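Local coordinates for protein Cel44C (Paenibacillus polymyxa, PDB 2YIH) that hydrolyses the beta-1,4-glucan backbone of xyloglucan and probably of other beta-glucans, using this family 44 glycoside hydrolase part of a longer multidomain enzyme, at residues E201-V209 and L242-V251; N136-Q147 and D154-H164. The protein carries 8 engineered substitutions. All blocks are in the same frame, centred on the assembly; numbering follows the deposited sequence.

In the fold
After its first strand, 9-22, which belongs to a separate beta sheet, the chain enters an eight-stranded parallel barrel. Contact 2 comes first, in the excursion that follows barrel strand 105-110: it closes a loop of only six residues and pairs strand 135-139 with strand 156-158 just before helix 159-170. Contact 1 follows in series, neither nesting with nor crossing contact 2, and closes a longer loop of 32 residues that holds most of helix 205-222, barrel strand 227-233 and helix 236-241. Helix 205-222 joins them: its start lies in contact 1, whose other segment reaches the glycan, and its later turns pack on the end of contact 2 away from the calcium ion.

Contact 1. Residues E201-V209 and L242-V251; sequences EKVGAKELV and LQTAPDWDSV. With XYS (alpha-D-xylopyranose), chain B; BGC (beta-D-glucopyranose), chain C.
Asp247 OD2 is gripped by the backbone N of Lys206 at 3.0 Å, in a nearly straight bond (169°), and by a water that donates to it and accepts from Glu207 N. Its partner OD1 takes Ala205 N at 2.8 Å. Both oxygens use their syn lone pairs, so the carboxylate faces two successive N-H groups of the first turn of helix 205-222. A short acid suits this place, because its charge would probably be stabilised by the positive helix end. Gly204, at the N-cap position, has no side chain to receive these groups, and the acceptor comes from the other loop instead; Glu207 OE1 turns back to hold Gly204 N.

Beside the carboxylate, Leu242 pushes one methyl, CD2, to 3.7 Å from Ala205 CA, while its CD1 meets Leu208 CD2 at 3.9 Å. The small Ala205 lets the loop come this close, and its CB also touches Val251 CG2.

Farther out, Lys202, its chain bent at chi3 and chi4 (68° and 54°), brings NZ to Gln243 O at 2.7 Å in the carbonyl plane, and a water bridges Val203 O and Leu242 O. Gln243, its OE1 bonded to the Tyr234 hydroxyl, presents NE2 to glucose O3 at 3.0 Å and xylose O4 at 3.1 Å. Loops following neighbouring barrel strands thus brace each other beside the sugar, as in the substrate clefts of TIM-barrel glycosidases.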
loop_
_atom_site.group_PDB
_atom_site.type_symbol
_atom_site.label_atom_id
_atom_site.label_comp_id
_atom_site.label_asym_id
_atom_site.label_seq_id
_atom_site.Cartn_x
_atom_site.Cartn_y
_atom_site.Cartn_z
ATOM N N GLU A 201 3.218 -25.680 8.638
ATOM C CA GLU A 201 4.611 -25.486 9.072
ATOM C C GLU A 201 5.041 -24.044 8.810
ATOM O O GLU A 201 4.545 -23.405 7.856
ATOM C CB GLU A 201 5.558 -26.477 8.353
ATOM C CG GLU A 201 5.307 -27.943 8.743
ATOM C CD GLU A 201 6.330 -28.917 8.142
ATOM O OE1 GLU A 201 7.539 -28.597 8.142
ATOM O OE2 GLU A 201 5.916 -30.015 7.722
ATOM N N LYS A 202 5.915 -23.513 9.661
ATOM C CA LYS A 202 6.463 -22.174 9.405
ATOM C C LYS A 202 7.220 -22.193 8.075
ATOM O O LYS A 202 8.019 -23.100 7.812
ATOM C CB LYS A 202 7.409 -21.729 10.510
ATOM C CG LYS A 202 6.696 -21.441 11.837
ATOM C CD LYS A 202 7.695 -21.173 12.974
ATOM C CE LYS A 202 8.454 -19.840 12.765
ATOM N NZ LYS A 202 7.512 -18.669 12.573
ATOM N N VAL A 203 6.931 -21.228 7.208
ATOM C CA VAL A 203 7.637 -21.129 5.920
ATOM C C VAL A 203 9.164 -20.992 6.117
ATOM O O VAL A 203 9.643 -20.276 7.027
ATOM C CB VAL A 203 7.064 -19.925 5.065
ATOM C CG1 VAL A 203 7.542 -18.588 5.673
ATOM C CG2 VAL A 203 7.524 -20.029 3.593
ATOM N N GLY A 204 9.926 -21.679 5.261
ATOM C CA GLY A 204 11.400 -21.504 5.252
ATOM C C GLY A 204 11.836 -20.333 4.396
ATOM O O GLY A 204 11.080 -19.887 3.509
ATOM N N ALA A 205 13.017 -19.782 4.683
ATOM C CA ALA A 205 13.575 -18.717 3.829
ATOM C C ALA A 205 13.888 -19.244 2.441
ATOM O O ALA A 205 13.493 -18.633 1.442
ATOM C CB ALA A 205 14.796 -18.088 4.455
ATOM N N LYS A 206 14.558 -20.398 2.357
ATOM C CA LYS A 206 14.841 -20.987 1.047
ATOM C C LYS A 206 13.553 -21.441 0.376
ATOM O O LYS A 206 13.368 -21.220 -0.827
ATOM C CB LYS A 206 15.840 -22.148 1.160
ATOM C CG LYS A 206 16.207 -22.765 -0.201
ATOM C CD LYS A 206 16.963 -24.075 0.002
ATOM C CE LYS A 206 17.581 -24.576 -1.308
ATOM N NZ LYS A 206 16.561 -25.060 -2.266
ATOM N N GLU A 207 12.653 -22.049 1.157
ATOM C CA GLU A 207 11.331 -22.429 0.623
ATOM C C GLU A 207 10.644 -21.242 -0.069
ATOM O O GLU A 207 10.081 -21.382 -1.153
ATOM C CB GLU A 207 10.412 -22.945 1.743
ATOM C CG GLU A 207 9.011 -23.263 1.221
ATOM C CD GLU A 207 8.012 -23.545 2.333
ATOM O OE1 GLU A 207 8.401 -23.516 3.522
ATOM O OE2 GLU A 207 6.826 -23.775 2.010
ATOM N N LEU A 208 10.604 -20.118 0.632
ATOM C CA LEU A 208 9.920 -18.929 0.109
ATOM C C LEU A 208 10.545 -18.495 -1.219
ATOM O O LEU A 208 9.830 -18.224 -2.186
ATOM C CB LEU A 208 9.950 -17.808 1.126
ATOM C CG LEU A 208 9.197 -16.552 0.664
ATOM C CD1 LEU A 208 7.762 -16.881 0.213
ATOM C CD2 LEU A 208 9.218 -15.516 1.780
ATOM N N VAL A 209 11.874 -18.436 -1.268
ATOM C CA VAL A 209 12.541 -18.075 -2.527
ATOM C C VAL A 209 12.214 -19.071 -3.643
ATOM O O VAL A 209 11.893 -18.678 -4.759
ATOM C CB VAL A 209 14.068 -17.934 -2.349
ATOM C CG1 VAL A 209 14.784 -17.881 -3.740
ATOM C CG2 VAL A 209 14.369 -16.687 -1.534
ATOM N N LEU A 242 12.194 -13.387 8.695
ATOM C CA LEU A 242 11.061 -14.154 8.238
ATOM C C LEU A 242 10.339 -14.870 9.409
ATOM O O LEU A 242 9.974 -16.031 9.322
ATOM C CB LEU A 242 11.462 -15.118 7.090
ATOM C CG LEU A 242 10.280 -15.650 6.257
ATOM C CD1 LEU A 242 9.568 -14.509 5.487
ATOM C CD2 LEU A 242 10.784 -16.704 5.262
ATOM N N GLN A 243 10.109 -14.117 10.473
ATOM C CA GLN A 243 9.448 -14.597 11.693
ATOM C C GLN A 243 10.169 -15.829 12.243
ATOM O O GLN A 243 9.561 -16.854 12.498
ATOM C CB GLN A 243 7.941 -14.860 11.455
ATOM C CG GLN A 243 7.134 -14.937 12.748
ATOM C CD GLN A 243 6.913 -13.586 13.397
ATOM O OE1 GLN A 243 7.235 -12.511 12.831
ATOM N NE2 GLN A 243 6.381 -13.621 14.626
ATOM N N THR A 244 11.481 -15.699 12.402
ATOM C CA THR A 244 12.313 -16.816 12.929
ATOM C C THR A 244 12.115 -18.071 12.074
ATOM O O THR A 244 11.808 -19.166 12.588
ATOM C CB THR A 244 11.988 -17.144 14.427
ATOM O OG1 THR A 244 11.771 -15.933 15.152
ATOM C CG2 THR A 244 13.156 -17.911 15.080
ATOM N N ALA A 245 12.304 -17.936 10.755
ATOM C CA ALA A 245 12.196 -19.071 9.841
ATOM C C ALA A 245 13.131 -20.191 10.324
ATOM O O ALA A 245 14.250 -19.909 10.784
ATOM C CB ALA A 245 12.562 -18.656 8.417
ATOM N N PRO A 246 12.685 -21.442 10.222
ATOM C CA PRO A 246 13.500 -22.550 10.764
ATOM C C PRO A 246 14.896 -22.673 10.166
ATOM O O PRO A 246 15.819 -23.118 10.868
ATOM C CB PRO A 246 12.666 -23.801 10.453
ATOM C CG PRO A 246 11.555 -23.340 9.522
ATOM C CD PRO A 246 11.331 -21.899 9.865
ATOM N N ASP A 247 15.063 -22.284 8.905
ATOM C CA ASP A 247 16.361 -22.291 8.253
ATOM C C ASP A 247 17.158 -20.988 8.299
ATOM O O ASP A 247 18.217 -20.896 7.678
ATOM C CB ASP A 247 16.257 -22.838 6.818
ATOM C CG ASP A 247 15.384 -21.970 5.922
ATOM O OD1 ASP A 247 14.671 -21.080 6.467
ATOM O OD2 ASP A 247 15.484 -22.128 4.685
ATOM N N TRP A 248 16.681 -19.981 9.030
ATOM C CA TRP A 248 17.327 -18.663 8.974
ATOM C C TRP A 248 18.813 -18.726 9.383
ATOM O O TRP A 248 19.672 -18.154 8.704
ATOM C CB TRP A 248 16.605 -17.619 9.858
ATOM C CG TRP A 248 17.292 -16.253 9.807
ATOM C CD1 TRP A 248 17.806 -15.550 10.858
ATOM C CD2 TRP A 248 17.516 -15.448 8.639
ATOM N NE1 TRP A 248 18.360 -14.367 10.415
ATOM C CE2 TRP A 248 18.167 -14.268 9.062
ATOM C CE3 TRP A 248 17.220 -15.609 7.279
ATOM C CZ2 TRP A 248 18.577 -13.265 8.164
ATOM C CZ3 TRP A 248 17.623 -14.614 6.381
ATOM C CH2 TRP A 248 18.305 -13.463 6.831
ATOM N N ASP A 249 19.113 -19.400 10.490
ATOM C CA ASP A 249 20.518 -19.473 10.937
ATOM C C ASP A 249 21.426 -20.094 9.882
ATOM O O ASP A 249 22.572 -19.650 9.706
ATOM C CB ASP A 249 20.628 -20.225 12.269
ATOM C CG ASP A 249 20.237 -19.364 13.441
ATOM O OD1 ASP A 249 20.138 -18.133 13.267
ATOM O OD2 ASP A 249 19.947 -19.924 14.517
ATOM N N SER A 250 20.894 -21.068 9.148
ATOM C CA SER A 250 21.658 -21.748 8.107
ATOM C C SER A 250 21.901 -20.914 6.845
ATOM O O SER A 250 22.859 -21.172 6.099
ATOM C CB SER A 250 21.019 -23.099 7.753
ATOM O OG SER A 250 19.960 -22.963 6.818
ATOM N N VAL A 251 21.025 -19.950 6.567
ATOM C CA VAL A 251 21.150 -19.184 5.321
ATOM C C VAL A 251 21.552 -17.721 5.508
ATOM O O VAL A 251 21.911 -17.054 4.529
ATOM C CB VAL A 251 19.851 -19.243 4.452
ATOM C CG1 VAL A 251 19.455 -20.706 4.147
ATOM C CG2 VAL A 251 18.726 -18.485 5.148
HETATM C C1 XYS B . 1.245 -14.144 15.062
HETATM C C2 XYS B . 1.526 -14.929 16.336
HETATM C C3 XYS B . 3.023 -15.173 16.414
HETATM C C4 XYS B . 3.427 -16.010 15.214
HETATM C C5 XYS B . 2.980 -15.366 13.899
HETATM O O2 XYS B . 1.084 -14.200 17.483
HETATM O O3 XYS B . 3.327 -15.937 17.581
HETATM O O4 XYS B . 4.849 -16.197 15.278
HETATM O O5 XYS B . 1.593 -14.955 13.935
HETATM C C2 BGC C . 6.700 -10.837 17.516
HETATM C C3 BGC C . 5.678 -10.315 16.523
HETATM C C4 BGC C . 4.711 -9.371 17.244
HETATM C C5 BGC C . 5.427 -8.350 18.115
HETATM C C6 BGC C . 4.433 -7.575 18.980
HETATM C C1 BGC C . 7.383 -9.669 18.221
HETATM O O2 BGC C . 7.631 -11.651 16.822
HETATM O O3 BGC C . 4.904 -11.390 15.987
HETATM O O4 BGC C . 3.991 -8.652 16.264
HETATM O O5 BGC C . 6.373 -8.991 18.959
HETATM O O6 BGC C . 3.671 -8.532 19.732
HETATM O O HOH W 1 8.889 -18.678 9.057
HETATM O O HOH W 2 13.414 -23.587 3.576
#

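Contact 2. Residues N136-Q147 and D154-H164. Engineered in segment 154-164: Tyr156 (natural residue Arg). With CA (calcium ion), chain D.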
loop_
_atom_site.group_PDB
_atom_site.type_symbol
_atom_site.label_atom_id
_atom_site.label_comp_id
_atom_site.label_asym_id
_atom_site.label_seq_id
_atom_site.Cartn_x
_atom_site.Cartn_y
_atom_site.Cartn_z
ATOM N N ASN A 136 -7.916 -27.883 -3.329
ATOM C CA ASN A 136 -7.305 -28.239 -4.613
ATOM C C ASN A 136 -5.863 -27.778 -4.598
ATOM O O ASN A 136 -5.540 -26.769 -3.962
ATOM C CB ASN A 136 -8.048 -27.549 -5.769
ATOM C CG ASN A 136 -9.444 -28.087 -5.964
ATOM O OD1 ASN A 136 -9.690 -29.266 -5.725
ATOM N ND2 ASN A 136 -10.365 -27.242 -6.464
ATOM N N GLN A 137 -5.004 -28.509 -5.305
ATOM C CA GLN A 137 -3.571 -28.191 -5.340
ATOM C C GLN A 137 -3.311 -27.100 -6.373
ATOM O O GLN A 137 -3.854 -27.132 -7.489
ATOM C CB GLN A 137 -2.766 -29.431 -5.729
ATOM C CG GLN A 137 -2.830 -30.539 -4.757
ATOM C CD GLN A 137 -1.922 -31.704 -5.171
ATOM O OE1 GLN A 137 -0.882 -31.508 -5.839
ATOM N NE2 GLN A 137 -2.317 -32.913 -4.797
ATOM N N VAL A 138 -2.437 -26.167 -6.021
ATOM C CA VAL A 138 -1.941 -25.145 -6.981
ATOM C C VAL A 138 -0.769 -25.703 -7.816
ATOM O O VAL A 138 0.170 -26.341 -7.269
ATOM C CB VAL A 138 -1.488 -23.877 -6.229
ATOM C CG1 VAL A 138 -0.814 -22.850 -7.203
ATOM C CG2 VAL A 138 -2.682 -23.199 -5.519
ATOM N N VAL A 139 -0.850 -25.530 -9.137
ATOM C CA VAL A 139 0.271 -25.874 -10.027
ATOM C C VAL A 139 0.559 -24.616 -10.825
ATOM O O VAL A 139 -0.367 -24.016 -11.387
ATOM C CB VAL A 139 -0.157 -27.042 -10.979
ATOM C CG1 VAL A 139 0.883 -27.313 -12.063
ATOM C CG2 VAL A 139 -0.439 -28.337 -10.114
ATOM N N ASN A 140 1.830 -24.220 -10.861
ATOM C CA ASN A 140 2.174 -22.938 -11.446
ATOM C C ASN A 140 2.083 -22.961 -12.945
ATOM O O ASN A 140 1.535 -22.009 -13.561
ATOM C CB ASN A 140 3.565 -22.507 -10.999
ATOM C CG ASN A 140 3.588 -22.121 -9.550
ATOM O OD1 ASN A 140 2.566 -21.671 -8.999
ATOM N ND2 ASN A 140 4.709 -22.349 -8.903
ATOM N N ALA A 141 2.605 -24.034 -13.547
ATOM C CA ALA A 141 2.621 -24.170 -15.031
ATOM C C ALA A 141 1.896 -25.449 -15.495
ATOM O O ALA A 141 2.311 -26.583 -15.169
ATOM C CB ALA A 141 4.073 -24.148 -15.553
ATOM N N LYS A 142 0.808 -25.263 -16.228
ATOM C CA LYS A 142 -0.056 -26.363 -16.640
ATOM C C LYS A 142 0.659 -27.353 -17.560
ATOM O O LYS A 142 0.425 -28.574 -17.476
ATOM C CB LYS A 142 -1.311 -25.810 -17.348
ATOM C CG LYS A 142 -2.380 -26.870 -17.567
ATOM C CD LYS A 142 -3.599 -26.300 -18.333
ATOM C CE LYS A 142 -4.736 -27.358 -18.290
ATOM N NZ LYS A 142 -5.894 -26.922 -19.186
ATOM N N ASN A 143 1.515 -26.827 -18.436
ATOM C CA ASN A 143 2.159 -27.695 -19.457
ATOM C C ASN A 143 1.140 -28.545 -20.243
ATOM O O ASN A 143 1.339 -29.746 -20.478
ATOM C CB ASN A 143 3.281 -28.570 -18.830
ATOM C CG ASN A 143 4.433 -27.738 -18.249
ATOM O OD1 ASN A 143 5.048 -28.109 -17.227
ATOM N ND2 ASN A 143 4.668 -26.584 -18.828
ATOM N N ALA A 144 0.044 -27.914 -20.639
ATOM C CA ALA A 144 -1.002 -28.558 -21.438
ATOM C C ALA A 144 -1.803 -27.417 -22.031
ATOM O O ALA A 144 -1.706 -26.283 -21.522
ATOM C CB ALA A 144 -1.907 -29.447 -20.547
ATOM N N PRO A 145 -2.669 -27.713 -23.020
ATOM C CA PRO A 145 -3.391 -26.614 -23.648
ATOM C C PRO A 145 -4.252 -25.884 -22.621
ATOM O O PRO A 145 -4.919 -26.526 -21.831
ATOM C CB PRO A 145 -4.269 -27.320 -24.693
ATOM C CG PRO A 145 -3.423 -28.496 -25.125
ATOM C CD PRO A 145 -2.756 -28.959 -23.823
ATOM N N PHE A 146 -4.198 -24.556 -22.624
ATOM C CA PHE A 146 -5.005 -23.769 -21.708
ATOM C C PHE A 146 -6.487 -23.823 -22.087
ATOM O O PHE A 146 -6.838 -23.837 -23.260
ATOM C CB PHE A 146 -4.555 -22.311 -21.709
ATOM C CG PHE A 146 -3.187 -22.085 -21.159
ATOM C CD1 PHE A 146 -2.792 -22.659 -19.930
ATOM C CD2 PHE A 146 -2.278 -21.298 -21.857
ATOM C CE1 PHE A 146 -1.535 -22.413 -19.426
ATOM C CE2 PHE A 146 -1.026 -21.041 -21.332
ATOM C CZ PHE A 146 -0.647 -21.638 -20.121
ATOM N N GLN A 147 -7.352 -23.792 -21.082
ATOM C CA GLN A 147 -8.785 -23.717 -21.280
ATOM C C GLN A 147 -9.255 -22.374 -20.727
ATOM O O GLN A 147 -8.920 -22.017 -19.604
ATOM C CB GLN A 147 -9.479 -24.882 -20.525
ATOM C CG GLN A 147 -8.979 -26.290 -20.939
ATOM C CD GLN A 147 -9.386 -27.390 -19.926
ATOM O OE1 GLN A 147 -8.653 -27.695 -18.953
ATOM N NE2 GLN A 147 -10.569 -27.961 -20.131
ATOM N N ASP A 154 -11.330 -31.660 -11.629
ATOM C CA ASP A 154 -10.049 -32.220 -11.209
ATOM C C ASP A 154 -9.612 -31.604 -9.879
ATOM O O ASP A 154 -10.353 -30.818 -9.273
ATOM C CB ASP A 154 -8.969 -32.079 -12.311
ATOM C CG ASP A 154 -8.584 -30.639 -12.584
ATOM O OD1 ASP A 154 -9.068 -29.746 -11.844
ATOM O OD2 ASP A 154 -7.751 -30.415 -13.502
ATOM N N ASN A 155 -8.421 -31.965 -9.418
ATOM C CA ASN A 155 -7.965 -31.505 -8.101
ATOM C C ASN A 155 -6.953 -30.372 -8.177
ATOM O O ASN A 155 -6.188 -30.161 -7.225
ATOM C CB ASN A 155 -7.320 -32.687 -7.352
ATOM C CG ASN A 155 -7.252 -32.468 -5.847
ATOM O OD1 ASN A 155 -8.187 -31.944 -5.223
ATOM N ND2 ASN A 155 -6.108 -32.836 -5.257
ATOM N N TYR A 156 -6.956 -29.630 -9.296
ATOM C CA TYR A 156 -5.863 -28.693 -9.573
ATOM C C TYR A 156 -6.401 -27.338 -9.923
ATOM O O TYR A 156 -7.446 -27.244 -10.565
ATOM C CB TYR A 156 -5.051 -29.161 -10.788
ATOM C CG TYR A 156 -4.376 -30.489 -10.527
ATOM C CD1 TYR A 156 -3.324 -30.566 -9.631
ATOM C CD2 TYR A 156 -4.861 -31.664 -11.119
ATOM C CE1 TYR A 156 -2.726 -31.803 -9.342
ATOM C CE2 TYR A 156 -4.297 -32.887 -10.839
ATOM C CZ TYR A 156 -3.235 -32.960 -9.973
ATOM O OH TYR A 156 -2.658 -34.168 -9.694
ATOM N N VAL A 157 -5.597 -26.317 -9.655
ATOM C CA VAL A 157 -5.851 -25.003 -10.241
ATOM C C VAL A 157 -4.511 -24.570 -10.816
ATOM O O VAL A 157 -3.497 -24.747 -10.172
ATOM C CB VAL A 157 -6.350 -24.024 -9.149
ATOM C CG1 VAL A 157 -6.373 -22.643 -9.647
ATOM C CG2 VAL A 157 -7.768 -24.464 -8.683
ATOM N N TYR A 158 -4.496 -24.101 -12.063
ATOM C CA TYR A 158 -3.232 -23.805 -12.728
ATOM C C TYR A 158 -3.053 -22.306 -12.799
ATOM O O TYR A 158 -3.875 -21.622 -13.374
ATOM C CB TYR A 158 -3.281 -24.357 -14.153
ATOM C CG TYR A 158 -3.334 -25.873 -14.189
ATOM C CD1 TYR A 158 -2.210 -26.618 -13.848
ATOM C CD2 TYR A 158 -4.532 -26.556 -14.494
ATOM C CE1 TYR A 158 -2.226 -28.017 -13.880
ATOM C CE2 TYR A 158 -4.577 -27.972 -14.501
ATOM C CZ TYR A 158 -3.416 -28.677 -14.194
ATOM O OH TYR A 158 -3.440 -30.059 -14.245
ATOM N N VAL A 159 -1.959 -21.784 -12.267
ATOM C CA VAL A 159 -1.873 -20.324 -12.145
ATOM C C VAL A 159 -1.622 -19.707 -13.514
ATOM O O VAL A 159 -2.221 -18.671 -13.848
ATOM C CB VAL A 159 -0.807 -19.879 -11.140
ATOM C CG1 VAL A 159 -0.829 -18.353 -11.024
ATOM C CG2 VAL A 159 -1.078 -20.491 -9.772
ATOM N N ASP A 160 -0.776 -20.329 -14.339
ATOM C CA ASP A 160 -0.507 -19.722 -15.639
ATOM C C ASP A 160 -1.725 -19.749 -16.571
ATOM O O ASP A 160 -1.883 -18.865 -17.415
ATOM C CB ASP A 160 0.800 -20.252 -16.295
ATOM C CG ASP A 160 0.729 -21.718 -16.710
ATOM O OD1 ASP A 160 -0.186 -22.469 -16.318
ATOM O OD2 ASP A 160 1.662 -22.128 -17.438
ATOM N N GLU A 161 -2.606 -20.726 -16.373
ATOM C CA GLU A 161 -3.892 -20.782 -17.066
ATOM C C GLU A 161 -4.755 -19.569 -16.695
ATOM O O GLU A 161 -5.431 -18.976 -17.535
ATOM C CB GLU A 161 -4.621 -22.088 -16.734
ATOM C CG GLU A 161 -5.903 -22.260 -17.553
ATOM C CD GLU A 161 -6.430 -23.670 -17.488
ATOM O OE1 GLU A 161 -6.730 -24.139 -16.384
ATOM O OE2 GLU A 161 -6.469 -24.334 -18.543
ATOM N N PHE A 162 -4.718 -19.203 -15.426
ATOM C CA PHE A 162 -5.465 -18.047 -14.992
ATOM C C PHE A 162 -4.865 -16.772 -15.620
ATOM O O PHE A 162 -5.600 -15.859 -16.040
ATOM C CB PHE A 162 -5.410 -17.977 -13.472
ATOM C CG PHE A 162 -6.046 -16.735 -12.910
ATOM C CD1 PHE A 162 -7.358 -16.398 -13.263
ATOM C CD2 PHE A 162 -5.323 -15.894 -12.085
ATOM C CE1 PHE A 162 -7.954 -15.253 -12.730
ATOM C CE2 PHE A 162 -5.919 -14.736 -11.557
ATOM C CZ PHE A 162 -7.234 -14.454 -11.871
ATOM N N VAL A 163 -3.542 -16.647 -15.577
ATOM C CA VAL A 163 -2.922 -15.475 -16.191
ATOM C C VAL A 163 -3.231 -15.420 -17.694
ATOM O O VAL A 163 -3.561 -14.364 -18.250
ATOM C CB VAL A 163 -1.400 -15.372 -15.913
ATOM C CG1 VAL A 163 -0.807 -14.089 -16.597
ATOM C CG2 VAL A 163 -1.146 -15.324 -14.409
ATOM N N HIS A 164 -3.188 -16.571 -18.354
ATOM C CA HIS A 164 -3.584 -16.611 -19.763
ATOM C C HIS A 164 -5.025 -16.134 -19.989
ATOM O O HIS A 164 -5.308 -15.452 -20.991
ATOM C CB HIS A 164 -3.375 -18.037 -20.326
ATOM C CG HIS A 164 -3.989 -18.255 -21.671
ATOM N ND1 HIS A 164 -3.297 -18.045 -22.847
ATOM C CD2 HIS A 164 -5.218 -18.694 -22.029
ATOM C CE1 HIS A 164 -4.087 -18.316 -23.873
ATOM N NE2 HIS A 164 -5.263 -18.700 -23.404
HETATM CA CA CA D . -9.372 -27.393 -11.910
HETATM O O HOH W 3 1.976 -24.075 -19.182
HETATM O O HOH W 4 -8.064 -26.482 -16.317
HETATM O O HOH W 5 -7.016 -19.807 -19.695
HETATM O O HOH W 6 -7.917 -27.730 -13.865
HETATM O O HOH W 7 -10.649 -28.139 -10.036
#
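Val138 and Val159 meet methyl to methyl, CG1 to CG2 at 3.5 Å, tighter than usual for carbons, on the inner face that Val157 shares and that Val116 and Leu215 cover. Branched side chains suit the extended backbone at Val138 and Val157, and at Val159 the close packing. The strands run parallel, with bonds such as Val139 N to Val157 O at 2.9 Å, and the pairing carries on into the helix start, where Asp160 N bonds to Asn140 O. The Asp160 carboxylate turns back to take Lys142 N on OD1 at 3.0 Å, while a water links OD2 to Asn143 N.

The other face, with Gln137, Val139, Tyr156 and Tyr158, is only partly buried. Here Lys142 CG sits over the Tyr158 ring, 3.5 Å from its centroid, a CH-pi contact. From there the extended chain runs in to the buried Glu161, with NZ 2.7 Å from OE2 in a salt bridge; Pro145 O and Gln147 OE1 also accept from NZ. Gln147 N reaches the same OE2, from the opposite face of the carboxylate plane. Farther along, Phe146 forms an offset stack with His164, planes 30° apart.

At the other end Asp154 OD1 and the backbone O of Tyr156, whose side chain is engineered, each bind calcium at 2.4 Å. Two waters, both carboxylate oxygens of Glu56 and the backbone O of Asp151 bring the ligands to seven. Such hard oxygen donors suit calcium, which ties residues 151-156 to Glu56, far earlier in the chain; the buried Glu161, matched by Lys142, is probably ionised.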